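Local coordinates for NAD-dependent aldehyde dehydrogenase (Burkholderia multivorans, PDB 5UJU), which probably catalyses the NAD-dependent oxidation of aldehydes to carboxylic acids, at residues A[344-349]-A[400-405]; A[407-412]-A[455-460]. All blocks are in the same frame, centred on the assembly; numbering follows the deposited sequence.

How the interactions relate
Interaction 1 is buried throughout, whereas interaction 2 reaches from a buried apolar side to the exposed flank of helix 404-414. Both involve that helix: interaction 1 takes the segment leading into it, interaction 2 its middle. Their centres are 9 Å apart, and they touch where Phe457 CZ packs on Gln349 CB (3.8 Å) and Pro459 CD on Ile401 CD1 (4.1 Å). One sodium ion joins the loops, Gly348 O coming from 344-349 and Gly458 O from 455-460, with four waters around it. The chemistry differs with place: a neutral amide bridges backbone groups in 344-349/400-405, while an arginine and apolar side chains carry 407-412/455-460.

Interaction 1: A[344-349]-A[400-405]. With NA (sodium ion), chain C.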
loop_
_atom_site.group_PDB
_atom_site.type_symbol
_atom_site.label_atom_id
_atom_site.label_comp_id
_atom_site.label_asym_id
_atom_site.label_seq_id
_atom_site.Cartn_x
_atom_site.Cartn_y
_atom_site.Cartn_z
ATOM N N ALA A 344 -23.382 25.485 -8.517
ATOM C CA ALA A 344 -22.871 26.799 -8.892
ATOM C C ALA A 344 -21.435 27.058 -8.435
ATOM O O ALA A 344 -20.703 27.798 -9.105
ATOM C CB ALA A 344 -23.788 27.880 -8.317
ATOM N N LEU A 345 -21.027 26.465 -7.315
ATOM C CA LEU A 345 -19.708 26.664 -6.725
ATOM C C LEU A 345 -18.603 26.422 -7.745
ATOM O O LEU A 345 -18.434 25.303 -8.238
ATOM C CB LEU A 345 -19.547 25.704 -5.549
ATOM C CG LEU A 345 -19.720 26.197 -4.121
ATOM C CD1 LEU A 345 -19.427 25.030 -3.203
ATOM C CD2 LEU A 345 -18.781 27.353 -3.829
ATOM N N TYR A 346 -17.856 27.471 -8.070
ATOM C CA TYR A 346 -16.741 27.355 -9.011
ATOM C C TYR A 346 -17.208 26.754 -10.345
ATOM O O TYR A 346 -16.460 26.055 -11.031
ATOM C CB TYR A 346 -15.592 26.549 -8.372
ATOM C CG TYR A 346 -14.283 26.471 -9.158
ATOM C CD1 TYR A 346 -13.883 27.489 -10.021
ATOM C CD2 TYR A 346 -13.459 25.359 -9.030
ATOM C CE1 TYR A 346 -12.678 27.390 -10.739
ATOM C CE2 TYR A 346 -12.285 25.252 -9.730
ATOM C CZ TYR A 346 -11.897 26.262 -10.579
ATOM O OH TYR A 346 -10.716 26.114 -11.258
ATOM N N SER A 347 -18.467 27.017 -10.718
ATOM C CA SER A 347 -19.008 26.602 -12.016
ATOM C C SER A 347 -18.867 25.098 -12.233
ATOM O O SER A 347 -18.563 24.636 -13.337
ATOM C CB SER A 347 -18.370 27.373 -13.176
ATOM O OG SER A 347 -18.593 28.770 -13.067
ATOM N N GLY A 348 -19.124 24.330 -11.176
ATOM C CA GLY A 348 -19.096 22.877 -11.260
ATOM C C GLY A 348 -17.744 22.278 -11.560
ATOM O O GLY A 348 -17.667 21.099 -11.923
ATOM N N GLN A 349 -16.664 23.052 -11.396
ATOM C CA GLN A 349 -15.313 22.601 -11.690
ATOM C C GLN A 349 -14.622 21.980 -10.475
ATOM O O GLN A 349 -13.386 21.905 -10.436
ATOM C CB GLN A 349 -14.478 23.763 -12.253
ATOM C CG GLN A 349 -15.012 24.303 -13.596
ATOM C CD GLN A 349 -14.381 25.626 -14.025
ATOM O OE1 GLN A 349 -13.721 25.694 -15.062
ATOM N NE2 GLN A 349 -14.610 26.690 -13.242
ATOM N N ALA A 400 -14.508 31.702 -12.424
ATOM C CA ALA A 400 -14.286 31.771 -13.857
ATOM C C ALA A 400 -14.062 30.375 -14.414
ATOM O O ALA A 400 -13.649 29.457 -13.704
ATOM C CB ALA A 400 -13.083 32.675 -14.197
ATOM N N ILE A 401 -14.338 30.230 -15.703
ATOM C CA ILE A 401 -14.168 28.959 -16.401
ATOM C C ILE A 401 -12.690 28.767 -16.743
ATOM O O ILE A 401 -12.050 29.662 -17.306
ATOM C CB ILE A 401 -15.045 28.934 -17.663
ATOM C CG1 ILE A 401 -16.530 29.084 -17.301
ATOM C CG2 ILE A 401 -14.800 27.693 -18.455
ATOM C CD1 ILE A 401 -17.092 27.910 -16.536
ATOM N N GLN A 402 -12.148 27.582 -16.434
ATOM C CA GLN A 402 -10.691 27.437 -16.423
ATOM C C GLN A 402 -10.087 27.531 -17.826
ATOM O O GLN A 402 -8.983 28.062 -17.995
ATOM C CB GLN A 402 -10.297 26.113 -15.755
ATOM C CG GLN A 402 -8.854 26.081 -15.198
ATOM C CD GLN A 402 -7.793 25.772 -16.249
ATOM O OE1 GLN A 402 -8.040 25.044 -17.208
ATOM N NE2 GLN A 402 -6.598 26.336 -16.068
ATOM N N ASN A 403 -10.777 27.014 -18.840
ATOM C CA ASN A 403 -10.213 26.962 -20.184
ATOM C C ASN A 403 -11.343 26.916 -21.201
ATOM O O ASN A 403 -12.505 26.665 -20.861
ATOM C CB ASN A 403 -9.274 25.765 -20.345
ATOM C CG ASN A 403 -9.957 24.464 -20.034
ATOM O OD1 ASN A 403 -10.732 23.936 -20.840
ATOM N ND2 ASN A 403 -9.689 23.939 -18.842
ATOM N N ASP A 404 -10.989 27.169 -22.463
ATOM C CA ASP A 404 -11.999 27.219 -23.511
ATOM C C ASP A 404 -12.574 25.849 -23.850
ATOM O O ASP A 404 -13.618 25.788 -24.513
ATOM C CB ASP A 404 -11.404 27.842 -24.772
ATOM C CG ASP A 404 -10.929 29.258 -24.553
ATOM O OD1 ASP A 404 -11.703 30.062 -23.985
ATOM O OD2 ASP A 404 -9.781 29.566 -24.951
ATOM N N GLY A 405 -11.964 24.759 -23.369
ATOM C CA GLY A 405 -12.530 23.443 -23.617
ATOM C C GLY A 405 -13.792 23.192 -22.813
ATOM O O GLY A 405 -14.671 22.438 -23.246
HETATM NA NA NA C . -19.575 19.370 -12.819
HETATM O O HOH W 1 -17.192 19.134 -13.793
HETATM O O HOH W 2 -20.587 17.861 -14.538
HETATM O O HOH W 3 -19.540 17.317 -11.219
HETATM O O HOH W 4 -22.193 19.901 -12.211
#
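The ring of Tyr346 carries Gln349 CB on one face, 3.6 Å above the plane and displaced toward the rim, while Ala400 O approaches the ring obliquely at CE1. The other flat group, the Gln349 amide, bridges the two segments. Its NE2 lies between two carbonyl oxygens, both close to the amide plane: Ala400 O across the contact at 3.0 Å, in a nearly straight bond (170°), and Tyr346 O in its own segment. Its OE1 accepts from Gln402 N at 2.8 Å, the donor lying in the carbonyl plane on a lone pair. With both ends bound, the rotation of the amide is fixed. This is the loop between helix 332-344 and strand 356-360, joined to the segment leading into helix 404-414, where Asn403 is the N-cap. Tyr346 O also accepts from Gln349 N, which reaches it from the face opposite NE2. Ile401 CD1 also packs on Ser347 CB at 3.6 Å. The hydroxyls of both loop residues are held elsewhere, Tyr346 OH by Thr145 O and Ser347 OG by Ile398 O. Gly348, with positive phi, turns its O to the sodium ion at 2.7 Å.

Interaction 2: A[407-412]-A[455-460]; sequences TARIDA and EWFGPI. With NA (sodium ion), chain C.
The loop that enters strand 460-466 of the mixed sheet, with an inverse gamma turn centred on Pro459, packs against helix 404-414 and binds a sodium ion on its other flank. Arg409 carries most of the helix side. Its CG, anti to the backbone N (chi1 -175°), comes within 3.6 Å of Trp456 CE3, approaching the indole obliquely, and also meets Ile460 CD1. Arg409 CD lies 3.3 Å from Phe457 N; beyond it the chain bends at chi3, turning NE off the extended line. From there NH1 donates to Phe457 O at 2.8 Å, a bent bond (139°) with the donor tilted from the carbonyl plane. Phe457 CB lies over one face of the guanidinium, and NH1 in turn lies at the edge of the phenyl ring, near its plane; the two flat groups are 74° apart. Deeper in the contact, Ile410 CD1 reaches Pro459 CG at 3.8 Å, the two side chains crossing at about a right angle. Toward the exposed end, Ala412 CB touches Trp456 CZ3 at 4.3 Å, while the indole NE1 is bound to Lys451 O.

Gly458 has backbone angles that call for glycine. Its O binds the sodium ion at 2.7 Å, and its N donates to water 1, a ligand of the same ion. Three more waters complete the metal's shell together with a carbonyl of 344-349; water 4 donates to Ile460 O, and water 2 lies within hydrogen-bonding distance of Trp456 O and Ile460 O. Water-mediated bonds thus tie the loop backbone to the ion beyond its one direct ligand. Arg409 NH1 at Phe457 O and water 1 at Gly458 N grip the two ends of one peptide group; the guanidinium would probably polarise it and make the N-H a better donor to the sodium-bound water.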
loop_
_atom_site.group_PDB
_atom_site.type_symbol
_atom_site.label_atom_id
_atom_site.label_comp_id
_atom_site.label_asym_id
_atom_site.label_seq_id
_atom_site.Cartn_x
_atom_site.Cartn_y
_atom_site.Cartn_z
ATOM N N THR A 407 -16.008 25.592 -22.191
ATOM C CA THR A 407 -17.004 26.304 -22.984
ATOM C C THR A 407 -17.516 25.443 -24.135
ATOM O O THR A 407 -18.715 25.450 -24.442
ATOM C CB THR A 407 -16.404 27.606 -23.510
ATOM O OG1 THR A 407 -16.115 28.468 -22.402
ATOM C CG2 THR A 407 -17.384 28.302 -24.436
ATOM N N ALA A 408 -16.619 24.706 -24.799
ATOM C CA ALA A 408 -17.047 23.841 -25.896
ATOM C C ALA A 408 -17.951 22.719 -25.402
ATOM O O ALA A 408 -18.934 22.362 -26.066
ATOM C CB ALA A 408 -15.830 23.257 -26.615
ATOM N N ARG A 409 -17.644 22.160 -24.229
ATOM C CA ARG A 409 -18.432 21.050 -23.713
ATOM C C ARG A 409 -19.817 21.503 -23.262
ATOM O O ARG A 409 -20.777 20.732 -23.365
ATOM C CB ARG A 409 -17.681 20.372 -22.572
ATOM C CG ARG A 409 -18.362 19.119 -22.036
ATOM C CD ARG A 409 -17.523 18.441 -20.953
ATOM N NE ARG A 409 -16.181 18.085 -21.412
ATOM C CZ ARG A 409 -15.077 18.776 -21.133
ATOM N NH1 ARG A 409 -15.138 19.871 -20.375
ATOM N NH2 ARG A 409 -13.907 18.363 -21.608
ATOM N N ILE A 410 -19.933 22.729 -22.743
ATOM C CA ILE A 410 -21.245 23.293 -22.427
ATOM C C ILE A 410 -22.117 23.295 -23.672
ATOM O O ILE A 410 -23.293 22.917 -23.628
ATOM C CB ILE A 410 -21.103 24.710 -21.837
ATOM C CG1 ILE A 410 -20.439 24.667 -20.460
ATOM C CG2 ILE A 410 -22.457 25.392 -21.706
ATOM C CD1 ILE A 410 -20.034 26.039 -19.925
ATOM N N ASP A 411 -21.562 23.737 -24.801
ATOM C CA ASP A 411 -22.365 23.776 -26.017
ATOM C C ASP A 411 -22.675 22.374 -26.526
ATOM O O ASP A 411 -23.769 22.132 -27.051
ATOM C CB ASP A 411 -21.682 24.600 -27.105
ATOM C CG ASP A 411 -22.616 24.878 -28.282
ATOM O OD1 ASP A 411 -23.631 25.585 -28.082
ATOM O OD2 ASP A 411 -22.350 24.377 -29.399
ATOM N N ALA A 412 -21.738 21.432 -26.376
ATOM C CA ALA A 412 -22.052 20.048 -26.725
ATOM C C ALA A 412 -23.199 19.515 -25.870
ATOM O O ALA A 412 -24.103 18.840 -26.377
ATOM C CB ALA A 412 -20.815 19.166 -26.576
ATOM N N GLU A 455 -18.412 11.728 -18.122
ATOM C CA GLU A 455 -18.060 12.881 -17.320
ATOM C C GLU A 455 -18.157 14.125 -18.197
ATOM O O GLU A 455 -17.705 14.131 -19.346
ATOM C CB GLU A 455 -16.670 12.691 -16.708
ATOM C CG GLU A 455 -16.296 13.704 -15.641
ATOM C CD GLU A 455 -15.021 14.461 -15.965
ATOM O OE1 GLU A 455 -14.245 13.988 -16.823
ATOM O OE2 GLU A 455 -14.795 15.524 -15.351
ATOM N N TRP A 456 -18.846 15.134 -17.695
ATOM C CA TRP A 456 -19.009 16.402 -18.397
ATOM C C TRP A 456 -18.356 17.452 -17.512
ATOM O O TRP A 456 -19.000 18.005 -16.613
ATOM C CB TRP A 456 -20.482 16.710 -18.627
ATOM C CG TRP A 456 -21.161 15.723 -19.509
ATOM C CD1 TRP A 456 -21.652 14.499 -19.147
ATOM C CD2 TRP A 456 -21.426 15.866 -20.907
ATOM N NE1 TRP A 456 -22.219 13.875 -20.234
ATOM C CE2 TRP A 456 -22.088 14.690 -21.329
ATOM C CE3 TRP A 456 -21.174 16.872 -21.841
ATOM C CZ2 TRP A 456 -22.499 14.498 -22.648
ATOM C CZ3 TRP A 456 -21.580 16.681 -23.150
ATOM C CH2 TRP A 456 -22.232 15.502 -23.544
ATOM N N PHE A 457 -17.103 17.772 -17.785
ATOM C CA PHE A 457 -16.391 18.667 -16.887
ATOM C C PHE A 457 -16.859 20.094 -17.116
ATOM O O PHE A 457 -16.878 20.582 -18.251
ATOM C CB PHE A 457 -14.881 18.560 -17.065
ATOM C CG PHE A 457 -14.120 19.496 -16.180
ATOM C CD1 PHE A 457 -14.022 19.246 -14.815
ATOM C CD2 PHE A 457 -13.516 20.630 -16.698
ATOM C CE1 PHE A 457 -13.316 20.114 -13.977
ATOM C CE2 PHE A 457 -12.813 21.504 -15.869
ATOM C CZ PHE A 457 -12.720 21.242 -14.507
ATOM N N GLY A 458 -17.256 20.755 -16.040
ATOM C CA GLY A 458 -17.792 22.086 -16.137
ATOM C C GLY A 458 -19.158 22.158 -15.496
ATOM O O GLY A 458 -19.620 21.207 -14.858
ATOM N N PRO A 459 -19.825 23.296 -15.642
ATOM C CA PRO A 459 -21.105 23.528 -14.936
ATOM C C PRO A 459 -22.282 22.910 -15.679
ATOM O O PRO A 459 -23.153 23.598 -16.203
ATOM C CB PRO A 459 -21.178 25.058 -14.893
ATOM C CG PRO A 459 -20.507 25.475 -16.177
ATOM C CD PRO A 459 -19.397 24.471 -16.420
ATOM N N ILE A 460 -22.313 21.581 -15.719
ATOM C CA ILE A 460 -23.285 20.824 -16.508
ATOM C C ILE A 460 -23.946 19.801 -15.598
ATOM O O ILE A 460 -23.253 19.090 -14.864
ATOM C CB ILE A 460 -22.596 20.120 -17.691
ATOM C CG1 ILE A 460 -21.907 21.156 -18.592
ATOM C CG2 ILE A 460 -23.576 19.186 -18.432
ATOM C CD1 ILE A 460 -20.803 20.576 -19.498
HETATM NA NA NA C . -19.575 19.370 -12.819
HETATM O O HOH W 2 -20.587 17.861 -14.538
HETATM O O HOH W 1 -17.192 19.134 -13.793
HETATM O O HOH W 4 -22.193 19.901 -12.211
HETATM O O HOH W 3 -19.540 17.317 -11.219
#